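Local coordinates for Mlr6093 protein (Mesorhizobium loti, PDB 2QJ8), which probably hydrolyses carbon-nitrogen bonds in linear amides, as a zinc-dependent enzyme of the aspartoacylase family, at residues 101-112 against 117-127; 47-58 against 131-142. One frame throughout, in Å; residues are numbered along the deposited sequence.

Interaction 1. Residues 101-112 against 117-127; sequences IDGKNLNRVFPG and SVSERIADAIS
F110 lays one ring face over A123. A123 CB sits 3.8 Å from the ring centroid, a CH-pi contact. I126 CG2 meets the ring edge. L106 has CG anti to the backbone N (chi1 174°), which carries CD1 to I122 CB at 3.8 Å. V109 CG2 fills in beside A123, and G112 lets the loop come close, its CA 3.3 Å from E120 O. This is the tightly packed part.

The other end is polar. D102 OD2 accepts from S119 N at 2.9 Å, on the syn side but 35° out of the carboxylate plane. The S119 hydroxyl lies against both carboxylate oxygens and also bonds T99. K104 N reaches D102 OD1 nearly straight (168°), from above the carboxylate plane, and closes an Asx turn. The solvent side is looser. K104 makes a salt bridge with E120 (NZ to OE2 2.9 Å), but that hydrogen bond is weak. S117 N also donates to E120 OE2 and holds the carboxylate in place. A water bridges P111 O and D124 OD1, while D124 OD2 pairs with R128.

D102 is gripped from the loop and the helix. Its charge at the N-terminal end of helix 118-129 would probably suit the helix dipole.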
# COMPACT_ATOMS: atom_id res chain seq x y z
N ILE A 101 -18.34 10.90 0.29
CA ILE A 101 -19.46 11.85 0.44
C ILE A 101 -19.98 11.98 1.87
O ILE A 101 -20.13 13.10 2.37
CB ILE A 101 -20.64 11.50 -0.51
CG1 ILE A 101 -20.21 11.72 -1.97
CG2 ILE A 101 -21.87 12.37 -0.22
CD1 ILE A 101 -21.29 11.42 -2.97
N ASP A 102 -20.24 10.83 2.50
CA ASP A 102 -20.81 10.80 3.87
C ASP A 102 -19.84 10.35 4.98
O ASP A 102 -20.22 10.38 6.15
CB ASP A 102 -22.13 9.98 3.90
CG ASP A 102 -21.96 8.53 3.52
OD1 ASP A 102 -20.86 8.10 3.18
OD2 ASP A 102 -22.98 7.81 3.50
N GLY A 103 -18.64 9.91 4.61
CA GLY A 103 -17.63 9.44 5.57
C GLY A 103 -17.90 8.06 6.16
O GLY A 103 -17.11 7.61 6.99
N LYS A 104 -18.95 7.36 5.69
CA LYS A 104 -19.35 6.09 6.30
C LYS A 104 -18.73 4.89 5.64
O LYS A 104 -18.44 4.85 4.43
CB LYS A 104 -20.89 5.95 6.32
CG LYS A 104 -21.63 7.11 7.00
CD LYS A 104 -23.17 7.00 6.98
CE LYS A 104 -23.77 8.21 7.68
NZ LYS A 104 -25.25 8.35 7.52
N ASN A 105 -18.48 3.89 6.47
CA ASN A 105 -17.99 2.58 6.07
C ASN A 105 -19.25 1.84 5.70
O ASN A 105 -20.10 1.53 6.55
CB ASN A 105 -17.22 1.95 7.23
CG ASN A 105 -16.79 0.51 6.98
OD1 ASN A 105 -17.11 -0.14 5.98
ND2 ASN A 105 -15.99 0.02 7.90
N LEU A 106 -19.38 1.62 4.40
CA LEU A 106 -20.54 0.99 3.77
C LEU A 106 -20.95 -0.34 4.41
O LEU A 106 -22.15 -0.63 4.56
CB LEU A 106 -20.25 0.83 2.26
CG LEU A 106 -21.24 0.08 1.37
CD1 LEU A 106 -22.58 0.77 1.44
CD2 LEU A 106 -20.73 -0.00 -0.08
N ASN A 107 -19.95 -1.14 4.76
CA ASN A 107 -20.15 -2.43 5.40
C ASN A 107 -20.82 -2.28 6.77
O ASN A 107 -21.81 -2.99 7.02
CB ASN A 107 -18.82 -3.18 5.49
CG ASN A 107 -18.96 -4.60 6.02
OD1 ASN A 107 -19.17 -4.81 7.22
ND2 ASN A 107 -18.78 -5.58 5.14
N ARG A 108 -20.35 -1.35 7.62
CA ARG A 108 -20.96 -1.21 8.96
C ARG A 108 -22.37 -0.61 8.97
O ARG A 108 -23.08 -0.77 9.98
CB ARG A 108 -20.08 -0.54 10.04
CG ARG A 108 -19.55 0.83 9.75
CD ARG A 108 -19.19 1.67 11.00
NE ARG A 108 -18.23 2.74 10.68
CZ ARG A 108 -18.50 3.88 10.03
NH1 ARG A 108 -19.72 4.18 9.55
NH2 ARG A 108 -17.50 4.74 9.79
N VAL A 109 -22.81 0.02 7.87
CA VAL A 109 -24.18 0.60 7.82
C VAL A 109 -25.29 -0.34 7.34
O VAL A 109 -26.45 0.03 7.43
CB VAL A 109 -24.23 1.92 7.01
CG1 VAL A 109 -23.12 2.87 7.49
CG2 VAL A 109 -24.13 1.65 5.54
N PHE A 110 -24.97 -1.54 6.83
CA PHE A 110 -26.01 -2.51 6.39
C PHE A 110 -27.01 -2.79 7.51
O PHE A 110 -26.60 -2.85 8.66
CB PHE A 110 -25.42 -3.87 5.93
CG PHE A 110 -25.13 -3.94 4.46
CD1 PHE A 110 -24.04 -3.27 3.93
CD2 PHE A 110 -25.91 -4.70 3.62
CE1 PHE A 110 -23.73 -3.32 2.60
CE2 PHE A 110 -25.63 -4.79 2.27
CZ PHE A 110 -24.53 -4.09 1.75
N PRO A 111 -28.32 -2.93 7.19
CA PRO A 111 -28.94 -2.94 5.87
C PRO A 111 -29.27 -1.55 5.27
O PRO A 111 -30.02 -1.48 4.31
CB PRO A 111 -30.21 -3.76 6.14
CG PRO A 111 -30.64 -3.22 7.48
CD PRO A 111 -29.35 -3.01 8.25
N GLY A 112 -28.71 -0.47 5.80
CA GLY A 112 -29.02 0.88 5.33
C GLY A 112 -30.48 1.31 5.41
O GLY A 112 -31.27 0.75 6.17
N SER A 117 -28.18 8.68 3.88
CA SER A 117 -27.05 9.20 3.10
C SER A 117 -26.61 8.18 2.01
O SER A 117 -27.08 7.04 1.99
CB SER A 117 -25.91 9.46 4.06
OG SER A 117 -25.53 8.22 4.60
N VAL A 118 -25.68 8.55 1.13
CA VAL A 118 -25.29 7.67 -0.01
C VAL A 118 -24.90 6.24 0.41
O VAL A 118 -25.39 5.30 -0.17
CB VAL A 118 -24.23 8.29 -1.00
CG1 VAL A 118 -22.85 8.47 -0.34
CG2 VAL A 118 -24.13 7.43 -2.27
N SER A 119 -24.05 6.09 1.43
CA SER A 119 -23.65 4.75 1.92
C SER A 119 -24.85 3.88 2.33
O SER A 119 -24.91 2.69 2.00
CB SER A 119 -22.68 4.83 3.09
OG SER A 119 -21.60 5.67 2.76
N GLU A 120 -25.80 4.51 2.99
CA GLU A 120 -27.04 3.87 3.46
C GLU A 120 -27.96 3.47 2.31
O GLU A 120 -28.60 2.41 2.38
CB GLU A 120 -27.79 4.81 4.40
CG GLU A 120 -27.01 5.25 5.63
CD GLU A 120 -27.83 6.16 6.48
OE1 GLU A 120 -28.62 5.65 7.29
OE2 GLU A 120 -27.67 7.39 6.34
N ARG A 121 -28.03 4.30 1.25
CA ARG A 121 -28.82 3.95 0.05
C ARG A 121 -28.16 2.80 -0.74
O ARG A 121 -28.88 1.96 -1.30
CB ARG A 121 -29.07 5.16 -0.87
CG ARG A 121 -29.80 6.31 -0.18
CD ARG A 121 -30.37 7.35 -1.17
NE ARG A 121 -29.34 7.97 -2.01
CZ ARG A 121 -28.47 8.90 -1.61
NH1 ARG A 121 -28.46 9.34 -0.38
NH2 ARG A 121 -27.60 9.38 -2.48
N ILE A 122 -26.82 2.76 -0.79
CA ILE A 122 -26.12 1.66 -1.45
C ILE A 122 -26.42 0.35 -0.72
O ILE A 122 -26.77 -0.65 -1.37
CB ILE A 122 -24.58 1.86 -1.54
CG1 ILE A 122 -24.26 3.08 -2.46
CG2 ILE A 122 -23.86 0.54 -2.12
CD1 ILE A 122 -22.88 3.63 -2.31
N ALA A 123 -26.31 0.38 0.61
CA ALA A 123 -26.55 -0.77 1.47
C ALA A 123 -28.02 -1.24 1.33
O ALA A 123 -28.26 -2.44 1.19
CB ALA A 123 -26.21 -0.44 2.93
N ASP A 124 -28.96 -0.30 1.33
CA ASP A 124 -30.38 -0.58 1.09
C ASP A 124 -30.67 -1.25 -0.26
O ASP A 124 -31.48 -2.17 -0.30
CB ASP A 124 -31.18 0.70 1.24
CG ASP A 124 -32.66 0.49 1.01
OD1 ASP A 124 -33.31 -0.15 1.84
OD2 ASP A 124 -33.14 0.96 -0.02
N ALA A 125 -29.99 -0.81 -1.34
CA ALA A 125 -30.16 -1.35 -2.68
C ALA A 125 -29.70 -2.79 -2.76
O ALA A 125 -30.39 -3.61 -3.35
CB ALA A 125 -29.37 -0.51 -3.71
N ILE A 126 -28.54 -3.09 -2.17
CA ILE A 126 -27.97 -4.44 -2.13
C ILE A 126 -28.86 -5.37 -1.29
O ILE A 126 -29.09 -6.53 -1.65
CB ILE A 126 -26.49 -4.42 -1.58
CG1 ILE A 126 -25.57 -3.71 -2.58
CG2 ILE A 126 -25.98 -5.83 -1.30
CD1 ILE A 126 -24.23 -3.26 -1.99
N SER A 127 -29.33 -4.83 -0.17
CA SER A 127 -30.18 -5.55 0.78
C SER A 127 -31.57 -5.87 0.26
O SER A 127 -32.10 -6.93 0.58
CB SER A 127 -30.29 -4.77 2.09
OG SER A 127 -29.00 -4.57 2.66
O HOH W 1 -32.63 -1.82 4.07

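Interaction 2. Residues 47-58 against 131-142; sequences SLLITGGNHGNE and LPVVDTVLDLHS
T51 and D139 face each other across neighbouring parallel strands. T51 OG1 donates to D139 OD1 at 2.8 Å, on the anti side and 26° out of the carboxylate plane. D139 CG is anti to the backbone N (chi1 -176°), which swings OD1 across to the T51 strand. The backbones pair alongside: L49 N to T136 O, L138 N to L49 O (2.8 Å), T51 N to L138 O and L140 N to T51 O. At the start, S47 OG accepts from D135 N at 2.9 Å. L48, I50, L138 and L140 point to the sheet face where helix 218-230 touches L48 and L138. I50 and L138 lie side by side there. On the other face, L49 CB packs on V134 CG2 at 3.9 Å.

Beyond the strands, a water donates to D139 OD1 and L140 O and accepts from N54 N, pinning the turn after strand 47-52. An alanine in place of D139 would probably leave the T51 hydroxyl without its acceptor and this water with one partner fewer.

H55 NE2 (2.9 Å) and H141 NE2 (3.2 Å) share another water, which lies in the plane of both rings. R97 O holds H55 ND1, and E206 holds H141 ND1, so each ring is held at its ND1 as well as by the water at NE2. E58 packs CB on S142 OG at 3.3 Å. In the conformer given, its carboxylate meets the backbone N of Q60 and G61 and points away from the water between the histidines.

Strand 47-52 lies between strands 79-84 and 136-144. By sequence, H55, E58 and H141 match the His-x-x-Glu plus distant His motif of M14-like zinc hydrolases. As in relatives, they are probably the zinc ligands, with the site at the C-terminal side of strand 47-52, beside H141.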
# COMPACT_ATOMS: atom_id res chain seq x y z
N SER A 47 -26.92 -20.67 -4.54
CA SER A 47 -26.97 -19.25 -4.87
C SER A 47 -25.85 -18.54 -4.09
O SER A 47 -25.66 -18.79 -2.91
CB SER A 47 -28.31 -18.65 -4.49
OG SER A 47 -28.55 -18.90 -3.12
N LEU A 48 -25.17 -17.63 -4.76
CA LEU A 48 -24.00 -16.94 -4.21
C LEU A 48 -23.88 -15.51 -4.70
O LEU A 48 -24.05 -15.26 -5.89
CB LEU A 48 -22.73 -17.69 -4.67
CG LEU A 48 -21.37 -17.10 -4.23
CD1 LEU A 48 -21.20 -17.20 -2.71
CD2 LEU A 48 -20.21 -17.74 -4.97
N LEU A 49 -23.58 -14.59 -3.79
CA LEU A 49 -23.23 -13.24 -4.13
C LEU A 49 -21.76 -13.08 -3.80
O LEU A 49 -21.35 -13.45 -2.71
CB LEU A 49 -24.00 -12.21 -3.30
CG LEU A 49 -23.59 -10.74 -3.42
CD1 LEU A 49 -23.78 -10.17 -4.86
CD2 LEU A 49 -24.42 -9.97 -2.40
N ILE A 50 -21.00 -12.50 -4.72
CA ILE A 50 -19.61 -12.14 -4.51
C ILE A 50 -19.46 -10.62 -4.62
O ILE A 50 -19.78 -10.02 -5.66
CB ILE A 50 -18.65 -12.81 -5.55
CG1 ILE A 50 -18.96 -14.29 -5.66
CG2 ILE A 50 -17.18 -12.53 -5.17
CD1 ILE A 50 -17.95 -15.05 -6.45
N THR A 51 -18.94 -10.01 -3.56
CA THR A 51 -18.75 -8.57 -3.49
C THR A 51 -17.25 -8.19 -3.37
O THR A 51 -16.47 -8.89 -2.74
CB THR A 51 -19.53 -7.94 -2.32
OG1 THR A 51 -19.13 -8.51 -1.07
CG2 THR A 51 -21.03 -8.09 -2.47
N GLY A 52 -16.88 -7.09 -4.03
CA GLY A 52 -15.55 -6.46 -3.88
C GLY A 52 -15.72 -4.98 -3.67
O GLY A 52 -16.82 -4.45 -3.83
N GLY A 53 -14.65 -4.30 -3.31
CA GLY A 53 -14.65 -2.84 -3.29
C GLY A 53 -15.50 -2.13 -2.27
O GLY A 53 -15.97 -1.05 -2.55
N ASN A 54 -15.72 -2.75 -1.11
CA ASN A 54 -16.38 -2.05 -0.01
C ASN A 54 -15.51 -0.86 0.41
O ASN A 54 -16.04 0.15 0.86
CB ASN A 54 -16.60 -2.95 1.21
CG ASN A 54 -17.19 -2.18 2.39
OD1 ASN A 54 -18.37 -1.87 2.38
ND2 ASN A 54 -16.38 -1.88 3.41
N HIS A 55 -14.18 -1.03 0.32
CA HIS A 55 -13.23 0.04 0.62
C HIS A 55 -12.50 0.43 -0.64
O HIS A 55 -12.25 -0.40 -1.47
CB HIS A 55 -12.26 -0.39 1.70
CG HIS A 55 -12.91 -0.69 3.01
ND1 HIS A 55 -13.51 0.29 3.79
CD2 HIS A 55 -13.03 -1.84 3.70
CE1 HIS A 55 -14.00 -0.28 4.88
NE2 HIS A 55 -13.71 -1.57 4.86
N GLY A 56 -12.13 1.68 -0.76
CA GLY A 56 -11.52 2.16 -2.00
C GLY A 56 -10.04 2.04 -2.30
O GLY A 56 -9.59 2.28 -3.44
N ASN A 57 -9.27 1.64 -1.31
CA ASN A 57 -7.83 1.51 -1.48
C ASN A 57 -7.37 0.03 -1.63
O ASN A 57 -6.22 -0.28 -1.33
CB ASN A 57 -7.13 2.32 -0.35
CG ASN A 57 -7.73 2.07 1.08
OD1 ASN A 57 -8.49 1.12 1.33
ND2 ASN A 57 -7.33 2.94 2.03
N GLU A 58 -8.26 -0.83 -2.13
CA GLU A 58 -8.00 -2.25 -2.30
C GLU A 58 -8.56 -2.66 -3.62
O GLU A 58 -9.79 -2.75 -3.77
CB GLU A 58 -8.69 -3.03 -1.17
CG GLU A 58 -8.18 -4.46 -0.95
CD GLU A 58 -8.28 -5.36 -2.16
OE1 GLU A 58 -9.40 -5.58 -2.69
OE2 GLU A 58 -7.21 -5.86 -2.59
N LEU A 131 -29.40 -9.52 -1.67
CA LEU A 131 -29.38 -10.40 -0.49
C LEU A 131 -30.52 -11.41 -0.40
O LEU A 131 -30.25 -12.54 -0.01
CB LEU A 131 -29.27 -9.60 0.81
CG LEU A 131 -28.01 -8.76 0.97
CD1 LEU A 131 -27.97 -8.26 2.40
CD2 LEU A 131 -26.76 -9.55 0.62
N PRO A 132 -31.77 -11.01 -0.75
CA PRO A 132 -32.86 -11.99 -0.64
C PRO A 132 -32.79 -13.22 -1.59
O PRO A 132 -33.38 -14.25 -1.28
CB PRO A 132 -34.11 -11.15 -0.91
CG PRO A 132 -33.68 -9.72 -0.65
CD PRO A 132 -32.29 -9.70 -1.20
N VAL A 133 -32.02 -13.12 -2.67
CA VAL A 133 -31.88 -14.21 -3.61
C VAL A 133 -30.64 -15.09 -3.42
O VAL A 133 -30.42 -16.01 -4.23
CB VAL A 133 -32.00 -13.69 -5.06
CG1 VAL A 133 -33.24 -12.84 -5.15
CG2 VAL A 133 -30.76 -12.90 -5.51
N VAL A 134 -29.84 -14.85 -2.37
CA VAL A 134 -28.66 -15.67 -2.13
C VAL A 134 -28.61 -16.28 -0.72
O VAL A 134 -29.13 -15.72 0.22
CB VAL A 134 -27.34 -14.93 -2.49
CG1 VAL A 134 -27.38 -14.50 -3.97
CG2 VAL A 134 -27.09 -13.73 -1.56
N ASP A 135 -28.01 -17.46 -0.62
CA ASP A 135 -27.80 -18.15 0.65
C ASP A 135 -26.38 -17.97 1.19
O ASP A 135 -26.14 -18.26 2.36
CB ASP A 135 -28.06 -19.64 0.48
CG ASP A 135 -29.54 -19.97 0.15
OD1 ASP A 135 -30.43 -19.31 0.72
OD2 ASP A 135 -29.78 -20.90 -0.66
N THR A 136 -25.45 -17.51 0.35
CA THR A 136 -24.02 -17.43 0.68
C THR A 136 -23.52 -16.12 0.11
O THR A 136 -23.92 -15.72 -0.97
CB THR A 136 -23.24 -18.67 0.08
OG1 THR A 136 -23.83 -19.88 0.57
CG2 THR A 136 -21.73 -18.68 0.45
N VAL A 137 -22.75 -15.39 0.90
CA VAL A 137 -22.12 -14.19 0.44
C VAL A 137 -20.62 -14.36 0.64
O VAL A 137 -20.17 -14.76 1.72
CB VAL A 137 -22.58 -12.90 1.15
CG1 VAL A 137 -21.78 -11.73 0.60
CG2 VAL A 137 -24.08 -12.67 0.97
N LEU A 138 -19.86 -14.07 -0.41
CA LEU A 138 -18.40 -14.07 -0.41
C LEU A 138 -17.94 -12.62 -0.58
O LEU A 138 -18.13 -12.05 -1.67
CB LEU A 138 -17.84 -14.96 -1.52
CG LEU A 138 -16.32 -14.93 -1.79
CD1 LEU A 138 -15.47 -15.32 -0.55
CD2 LEU A 138 -16.02 -15.84 -2.95
N ASP A 139 -17.34 -12.03 0.46
CA ASP A 139 -16.80 -10.66 0.37
C ASP A 139 -15.28 -10.72 0.22
O ASP A 139 -14.60 -11.37 1.01
CB ASP A 139 -17.21 -9.85 1.60
CG ASP A 139 -16.76 -8.36 1.53
OD1 ASP A 139 -16.94 -7.65 0.51
OD2 ASP A 139 -16.25 -7.88 2.56
N LEU A 140 -14.76 -10.05 -0.83
CA LEU A 140 -13.34 -9.95 -1.13
C LEU A 140 -12.93 -8.66 -0.41
O LEU A 140 -13.05 -7.55 -0.94
CB LEU A 140 -13.11 -9.95 -2.64
CG LEU A 140 -13.84 -11.10 -3.39
CD1 LEU A 140 -13.63 -10.98 -4.89
CD2 LEU A 140 -13.45 -12.52 -2.89
N HIS A 141 -12.45 -8.84 0.83
CA HIS A 141 -12.33 -7.76 1.83
C HIS A 141 -10.95 -7.11 1.98
O HIS A 141 -9.90 -7.78 1.88
CB HIS A 141 -12.82 -8.31 3.16
CG HIS A 141 -12.85 -7.31 4.28
ND1 HIS A 141 -11.89 -7.28 5.27
CD2 HIS A 141 -13.72 -6.30 4.55
CE1 HIS A 141 -12.16 -6.29 6.10
NE2 HIS A 141 -13.26 -5.68 5.69
N SER A 142 -10.96 -5.80 2.19
CA SER A 142 -9.75 -5.06 2.35
C SER A 142 -9.35 -5.11 3.80
O SER A 142 -10.05 -4.55 4.62
CB SER A 142 -9.95 -3.61 1.96
OG SER A 142 -8.74 -2.89 2.17
O HOH W 2 -27.89 -21.95 -1.90
O HOH W 3 -25.21 -21.08 -1.58
O HOH W 4 -12.07 -5.39 -2.18
O HOH W 5 -15.19 -5.66 -0.26
O HOH W 6 -14.56 -3.13 7.14

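Overall arrangement
After three N-terminal strands the chain enters strand 47-52, where the first segment begins, and then the 53-58 loop. It runs on through helix 60-75, strand 79-84 and helix 89-94 to the loop 101-112. Interaction 1 folds that loop onto helix 118-129 and closes a connection of only four residues. The helix leads to strand 136-144, where interaction 2 closes a far longer loop of 72 residues. Interaction 1 lies wholly within that loop, so the two nest and do not cross. Their centres are 14 Å apart, yet they touch. N105 OD1 probably bonds N54 ND2, and L106 packs on N54. I126 O probably bonds L131 N. Loop 101-112, helix 118-129, the 53-58 loop and strand 136-144 are thereby tied together.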